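PDB 6CXT: butyryl-CoA dehydrogenase from Marinomonas mediterranea, which belongs to the acyl-CoA dehydrogenase family of flavoproteins and binds flavin-adenine dinucleotide at sites shared between its subunits. Local coordinates for residues Arg277-Ala280 and Val281-Arg284; Thr267-Gly271 and Asp272-Ser276. All blocks are in the same frame, centred on the assembly; numbering follows the deposited sequence. Where two conformers were deposited one is given.

Contact 1 of 2, residues Arg277-Ala280 and Val281-Arg284; sequences RFQA and VSHR. With FAD (flavin-adenine dinucleotide), chain D.
F278 and S282 meet at the N-terminus of helix 279-306, where F278 is the N-cap residue and its carbonyl begins the helical bonding. Two backbone donors converge on that oxygen. S282 N lies 2.8 Å from F278 O, within the carbonyl plane and with a nearly straight N-H...O angle of 167°, whereas V281 N reaches F278 O at 2.9 Å from above the plane with a more bent N-H...O geometry. H283 N then donates to Q279 O at 2.8 Å, continuing the i to i+4 pattern.

Among the side chains, Q279 and H283 run alongside each other in the same direction. The criterion for a CH-pi contact is met by Q279 CB, which lies 4.0 Å from the centroid of the H283 imidazole and only 10° off the ring normal. The same ring is anchored by a hydrogen bond from H283 NE2 to E371 of the second subunit. One turn after A280, R284 CB packs 3.3 Å from A280 O, and the side chain ends in a salt bridge with D333.

A third group of contacts faces FAD. F278 presents one ring face to the adenine, with FAD C6A 3.5 Å above the ring plane and over its centre. A280 contributes its methyl group, CB lying 3.8 Å from FAD C2A. In V281 the two methyls part: CG1 is anti to the backbone N (chi1 172°), while the other branch turns to the ribose and brings V281 CG2 within 3.3 Å of FAD C1B.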
# COMPACT_ATOMS: atom_id res chain seq x y z
N ARG B 277 16.03 -14.36 -9.72
CA ARG B 277 16.73 -13.35 -10.49
C ARG B 277 15.78 -12.25 -10.99
O ARG B 277 16.23 -11.25 -11.52
CB ARG B 277 17.43 -14.03 -11.69
CG ARG B 277 18.69 -14.79 -11.31
CD ARG B 277 19.76 -13.77 -10.92
NE ARG B 277 21.07 -14.34 -10.61
CZ ARG B 277 21.98 -14.78 -11.49
NH1 ARG B 277 21.76 -14.75 -12.81
NH2 ARG B 277 23.14 -15.26 -11.03
N PHE B 278 14.47 -12.44 -10.84
CA PHE B 278 13.55 -11.35 -11.21
C PHE B 278 13.30 -10.53 -9.96
O PHE B 278 12.83 -11.09 -8.95
CB PHE B 278 12.22 -11.93 -11.72
CG PHE B 278 12.41 -12.82 -12.92
CD1 PHE B 278 12.89 -12.29 -14.13
CD2 PHE B 278 12.10 -14.20 -12.85
CE1 PHE B 278 13.09 -13.13 -15.24
CE2 PHE B 278 12.30 -15.04 -13.97
CZ PHE B 278 12.79 -14.50 -15.15
N GLN B 279 13.52 -9.22 -10.04
CA GLN B 279 13.28 -8.37 -8.83
C GLN B 279 11.81 -8.33 -8.42
O GLN B 279 11.53 -8.14 -7.26
CB GLN B 279 13.82 -6.93 -9.03
CG GLN B 279 15.33 -6.95 -9.02
CD GLN B 279 15.95 -5.60 -9.28
OE1 GLN B 279 17.10 -5.36 -8.86
NE2 GLN B 279 15.21 -4.69 -9.87
N ALA B 280 10.88 -8.56 -9.34
CA ALA B 280 9.46 -8.67 -8.94
C ALA B 280 9.26 -9.78 -7.91
O ALA B 280 8.41 -9.68 -6.99
CB ALA B 280 8.55 -8.88 -10.16
N VAL B 281 10.07 -10.85 -8.03
CA VAL B 281 10.05 -11.93 -7.09
C VAL B 281 10.98 -11.63 -5.91
O VAL B 281 10.56 -11.73 -4.74
CB VAL B 281 10.47 -13.28 -7.74
CG1 VAL B 281 10.65 -14.35 -6.65
CG2 VAL B 281 9.45 -13.66 -8.80
N SER B 282 12.26 -11.32 -6.18
CA SER B 282 13.20 -11.24 -5.07
C SER B 282 12.88 -10.04 -4.13
O SER B 282 12.99 -10.17 -2.90
CB SER B 282 14.66 -11.11 -5.58
OG SER B 282 14.82 -9.94 -6.39
N HIS B 283 12.46 -8.92 -4.70
CA HIS B 283 12.16 -7.71 -3.84
C HIS B 283 10.89 -7.92 -3.03
O HIS B 283 10.82 -7.46 -1.90
CB HIS B 283 12.11 -6.46 -4.68
CG HIS B 283 13.48 -6.03 -5.10
ND1 HIS B 283 13.83 -4.72 -5.35
CD2 HIS B 283 14.61 -6.76 -5.20
CE1 HIS B 283 15.11 -4.66 -5.67
NE2 HIS B 283 15.63 -5.88 -5.54
N ARG B 284 10.02 -8.70 -3.64
CA ARG B 284 8.82 -9.20 -2.85
C ARG B 284 9.22 -10.05 -1.54
O ARG B 284 8.86 -9.82 -0.37
CB ARG B 284 7.91 -10.05 -3.74
CG ARG B 284 6.60 -10.50 -3.11
CD ARG B 284 5.59 -10.99 -4.15
NE ARG B 284 5.05 -10.00 -5.07
CZ ARG B 284 4.22 -8.99 -4.76
NH1 ARG B 284 3.77 -8.81 -3.55
NH2 ARG B 284 3.82 -8.13 -5.69
PA FAD D . 6.14 -19.50 -12.34
O1A FAD D . 6.11 -19.06 -13.79
O2A FAD D . 7.05 -20.58 -11.78
O5B FAD D . 6.26 -18.15 -11.44
C5B FAD D . 6.53 -18.18 -10.02
C4B FAD D . 6.78 -16.71 -9.61
O4B FAD D . 7.88 -16.17 -10.38
C3B FAD D . 5.55 -15.85 -9.91
O3B FAD D . 5.55 -14.87 -8.87
C2B FAD D . 5.94 -15.16 -11.24
O2B FAD D . 5.22 -13.93 -11.49
C1B FAD D . 7.48 -15.00 -11.07
N9A FAD D . 8.09 -14.84 -12.41
C8A FAD D . 8.24 -15.79 -13.37
N7A FAD D . 8.75 -15.22 -14.52
C5A FAD D . 8.91 -13.88 -14.29
C6A FAD D . 9.40 -12.69 -15.03
N6A FAD D . 9.82 -12.78 -16.34
N1A FAD D . 9.38 -11.49 -14.37
C2A FAD D . 8.94 -11.34 -13.08
N3A FAD D . 8.51 -12.40 -12.35
C4A FAD D . 8.46 -13.65 -12.89
N1 FAD D . -2.38 -23.03 -17.70
C2 FAD D . -2.87 -23.54 -18.88
O2 FAD D . -2.01 -23.81 -19.77
N3 FAD D . -4.20 -23.76 -19.13
C4 FAD D . -5.12 -23.55 -18.17
O4 FAD D . -6.31 -23.77 -18.41
C4X FAD D . -4.67 -23.01 -16.84
N5 FAD D . -5.52 -22.80 -15.81
C5X FAD D . -5.10 -22.37 -14.58
C6 FAD D . -6.07 -22.19 -13.57
C7 FAD D . -5.66 -21.77 -12.29
C7M FAD D . -6.69 -21.61 -11.20
C8 FAD D . -4.23 -21.52 -12.01
C8M FAD D . -3.79 -21.06 -10.66
C9 FAD D . -3.26 -21.67 -13.02
C9A FAD D . -3.67 -22.09 -14.31
N10 FAD D . -2.73 -22.30 -15.37
C10 FAD D . -3.22 -22.76 -16.64
C1' FAD D . -1.31 -22.08 -15.18
C2' FAD D . -1.03 -20.56 -15.13
O2' FAD D . -1.17 -19.90 -16.40
C3' FAD D . 0.33 -20.35 -14.48
O3' FAD D . 0.20 -20.78 -13.11
C4' FAD D . 0.99 -18.96 -14.61
O4' FAD D . 1.36 -18.71 -16.00
C5' FAD D . 2.26 -18.87 -13.75
O5' FAD D . 3.08 -20.00 -14.05
P FAD D . 3.66 -20.86 -12.87
O1P FAD D . 4.56 -21.97 -13.43
O2P FAD D . 2.59 -21.35 -11.91
O3P FAD D . 4.62 -19.91 -11.99

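Contact 2 of 2, residues Thr267-Gly271 and Asp272-Ser276; sequences TRMQG and DKTIS. With FAD (flavin-adenine dinucleotide), chain D.
R268 and I275 cross at a slant, with R268 CG 3.9 Å from I275 CG2, and both continue to FAD. R268 starts with CG anti to the backbone N (chi1 163°) and then bends at chi2, which turns its guanidinium to the diphosphate. The group meets FAD O2A edge-on, near its own plane: R268 NE donates to FAD O2A at 2.6 Å, and R268 NH2 donates to FAD O1P, on the other phosphorus, at 2.7 Å. One positive group thus spans both phosphates, while R268 NH1 is bonded to A128 O of the fourth subunit.

Q270 covers part of one guanidinium face, its NE2 lying 3.3 Å above the plane of R268 and displaced to the rim. That amide is held by a bond from Q270 NE2 to M269 O at 2.8 Å, on a lone pair, and by Q270 OE1 accepting from G131 N and D133 N of the fourth subunit.

These side chains are mounted on a tight beta hairpin, strands 269-270 and 273-274 joined by a type I' turn from Q270 to K273. Q270 and K273 form its hydrogen-bonded pair; Q270 N donates to K273 O at 3.0 Å, and the return bond is weak. In the non-hydrogen-bonded pair M269 and T274, the side chains diverge, yet M269 bends at chi3 and carries CE back over the D272 backbone. Beyond the pair, I275 N donates to R268 O at 2.9 Å.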
# COMPACT_ATOMS: atom_id res chain seq x y z
N THR B 267 15.23 -22.40 -6.60
CA THR B 267 15.18 -23.74 -7.18
C THR B 267 14.38 -23.66 -8.43
O THR B 267 14.75 -24.23 -9.47
CB THR B 267 14.52 -24.73 -6.17
OG1 THR B 267 15.41 -24.88 -5.07
CG2 THR B 267 14.32 -26.13 -6.81
N ARG B 268 13.26 -22.94 -8.38
CA ARG B 268 12.41 -22.87 -9.54
C ARG B 268 13.00 -21.97 -10.60
O ARG B 268 13.35 -20.82 -10.33
CB ARG B 268 10.98 -22.37 -9.16
CG ARG B 268 10.13 -21.86 -10.33
CD ARG B 268 9.53 -23.08 -11.01
NE ARG B 268 8.41 -22.82 -11.93
CZ ARG B 268 7.84 -23.80 -12.65
NH1 ARG B 268 8.34 -25.05 -12.56
NH2 ARG B 268 6.78 -23.59 -13.43
N MET B 269 13.04 -22.48 -11.84
CA MET B 269 13.56 -21.74 -12.95
C MET B 269 12.49 -21.45 -13.96
O MET B 269 11.59 -22.27 -14.17
CB MET B 269 14.72 -22.53 -13.61
CG MET B 269 15.96 -22.59 -12.73
SD MET B 269 17.31 -23.53 -13.43
CE MET B 269 18.00 -22.36 -14.62
N GLN B 270 12.58 -20.27 -14.57
CA GLN B 270 11.80 -19.94 -15.76
C GLN B 270 12.77 -19.32 -16.77
O GLN B 270 13.54 -18.43 -16.40
CB GLN B 270 10.64 -18.98 -15.46
CG GLN B 270 9.43 -19.67 -14.80
CD GLN B 270 8.80 -20.76 -15.70
OE1 GLN B 270 8.10 -20.46 -16.65
NE2 GLN B 270 9.13 -22.03 -15.43
N GLY B 271 12.74 -19.82 -18.01
CA GLY B 271 13.71 -19.42 -19.06
C GLY B 271 15.18 -19.42 -18.63
O GLY B 271 15.90 -18.41 -18.77
N ASP B 272 15.64 -20.53 -18.06
CA ASP B 272 17.08 -20.72 -17.79
C ASP B 272 17.68 -19.82 -16.69
O ASP B 272 18.91 -19.75 -16.58
CB ASP B 272 17.92 -20.63 -19.09
CG ASP B 272 17.32 -21.46 -20.26
OD1 ASP B 272 16.77 -22.57 -20.01
OD2 ASP B 272 17.40 -21.01 -21.43
N LYS B 273 16.85 -19.16 -15.88
CA LYS B 273 17.33 -18.57 -14.62
C LYS B 273 16.41 -18.92 -13.45
O LYS B 273 15.24 -19.15 -13.67
CB LYS B 273 17.49 -17.05 -14.75
CG LYS B 273 16.25 -16.30 -15.19
CD LYS B 273 16.61 -15.10 -16.05
CE LYS B 273 16.63 -13.83 -15.24
NZ LYS B 273 17.19 -12.73 -16.07
N THR B 274 16.92 -18.94 -12.22
CA THR B 274 16.04 -19.08 -11.06
C THR B 274 15.12 -17.84 -10.98
O THR B 274 15.51 -16.73 -11.37
CB THR B 274 16.85 -19.24 -9.79
OG1 THR B 274 17.73 -18.10 -9.64
CG2 THR B 274 17.68 -20.52 -9.91
N ILE B 275 13.91 -18.01 -10.47
CA ILE B 275 12.96 -16.87 -10.44
C ILE B 275 13.45 -15.81 -9.47
O ILE B 275 13.02 -14.64 -9.54
CB ILE B 275 11.52 -17.34 -10.11
CG1 ILE B 275 11.47 -18.08 -8.74
CG2 ILE B 275 10.99 -18.18 -11.29
CD1 ILE B 275 10.02 -18.34 -8.25
N SER B 276 14.34 -16.19 -8.57
CA SER B 276 15.08 -15.25 -7.67
C SER B 276 15.79 -14.14 -8.43
O SER B 276 16.13 -13.11 -7.86
CB SER B 276 16.08 -15.97 -6.76
OG SER B 276 17.18 -16.42 -7.57
PA FAD D . 6.14 -19.50 -12.34
O1A FAD D . 6.11 -19.06 -13.79
O2A FAD D . 7.05 -20.58 -11.78
O5B FAD D . 6.26 -18.15 -11.44
C5B FAD D . 6.53 -18.18 -10.02
C4B FAD D . 6.78 -16.71 -9.61
O4B FAD D . 7.88 -16.17 -10.38
C3B FAD D . 5.55 -15.85 -9.91
O3B FAD D . 5.55 -14.87 -8.87
C2B FAD D . 5.94 -15.16 -11.24
O2B FAD D . 5.22 -13.93 -11.49
C1B FAD D . 7.48 -15.00 -11.07
N9A FAD D . 8.09 -14.84 -12.41
C8A FAD D . 8.24 -15.79 -13.37
N7A FAD D . 8.75 -15.22 -14.52
C5A FAD D . 8.91 -13.88 -14.29
C6A FAD D . 9.40 -12.69 -15.03
N6A FAD D . 9.82 -12.78 -16.34
N1A FAD D . 9.38 -11.49 -14.37
C2A FAD D . 8.94 -11.34 -13.08
N3A FAD D . 8.51 -12.40 -12.35
C4A FAD D . 8.46 -13.65 -12.89
N1 FAD D . -2.38 -23.03 -17.70
C2 FAD D . -2.87 -23.54 -18.88
O2 FAD D . -2.01 -23.81 -19.77
N3 FAD D . -4.20 -23.76 -19.13
C4 FAD D . -5.12 -23.55 -18.17
O4 FAD D . -6.31 -23.77 -18.41
C4X FAD D . -4.67 -23.01 -16.84
N5 FAD D . -5.52 -22.80 -15.81
C5X FAD D . -5.10 -22.37 -14.58
C6 FAD D . -6.07 -22.19 -13.57
C7 FAD D . -5.66 -21.77 -12.29
C7M FAD D . -6.69 -21.61 -11.20
C8 FAD D . -4.23 -21.52 -12.01
C8M FAD D . -3.79 -21.06 -10.66
C9 FAD D . -3.26 -21.67 -13.02
C9A FAD D . -3.67 -22.09 -14.31
N10 FAD D . -2.73 -22.30 -15.37
C10 FAD D . -3.22 -22.76 -16.64
C1' FAD D . -1.31 -22.08 -15.18
C2' FAD D . -1.03 -20.56 -15.13
O2' FAD D . -1.17 -19.90 -16.40
C3' FAD D . 0.33 -20.35 -14.48
O3' FAD D . 0.20 -20.78 -13.11
C4' FAD D . 0.99 -18.96 -14.61
O4' FAD D . 1.36 -18.71 -16.00
C5' FAD D . 2.26 -18.87 -13.75
O5' FAD D . 3.08 -20.00 -14.05
P FAD D . 3.66 -20.86 -12.87
O1P FAD D . 4.56 -21.97 -13.43
O2P FAD D . 2.59 -21.35 -11.91
O3P FAD D . 4.62 -19.91 -11.99

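In the fold
Contact 2 comes first along the chain and contact 1 follows directly, their centres 11 Å apart. The hairpin of strands 269-270 and 273-274 leads through a short 3-10 segment into helix 279-306, all in the C-terminal domain of the acyl-CoA dehydrogenase family. The two contacts also touch: F278 CE1 packs 3.6 Å from K273 CE, and V281 CB lies 3.4 Å from I275 O. Both reach the same FAD, contact 1 at its adenine and ribose, contact 2 mainly at its diphosphate but also at the ribose. Because the fourth subunit also bonds this FAD, the continuous segment helps form an intersubunit cofactor site, while both contacts touch the second subunit as well.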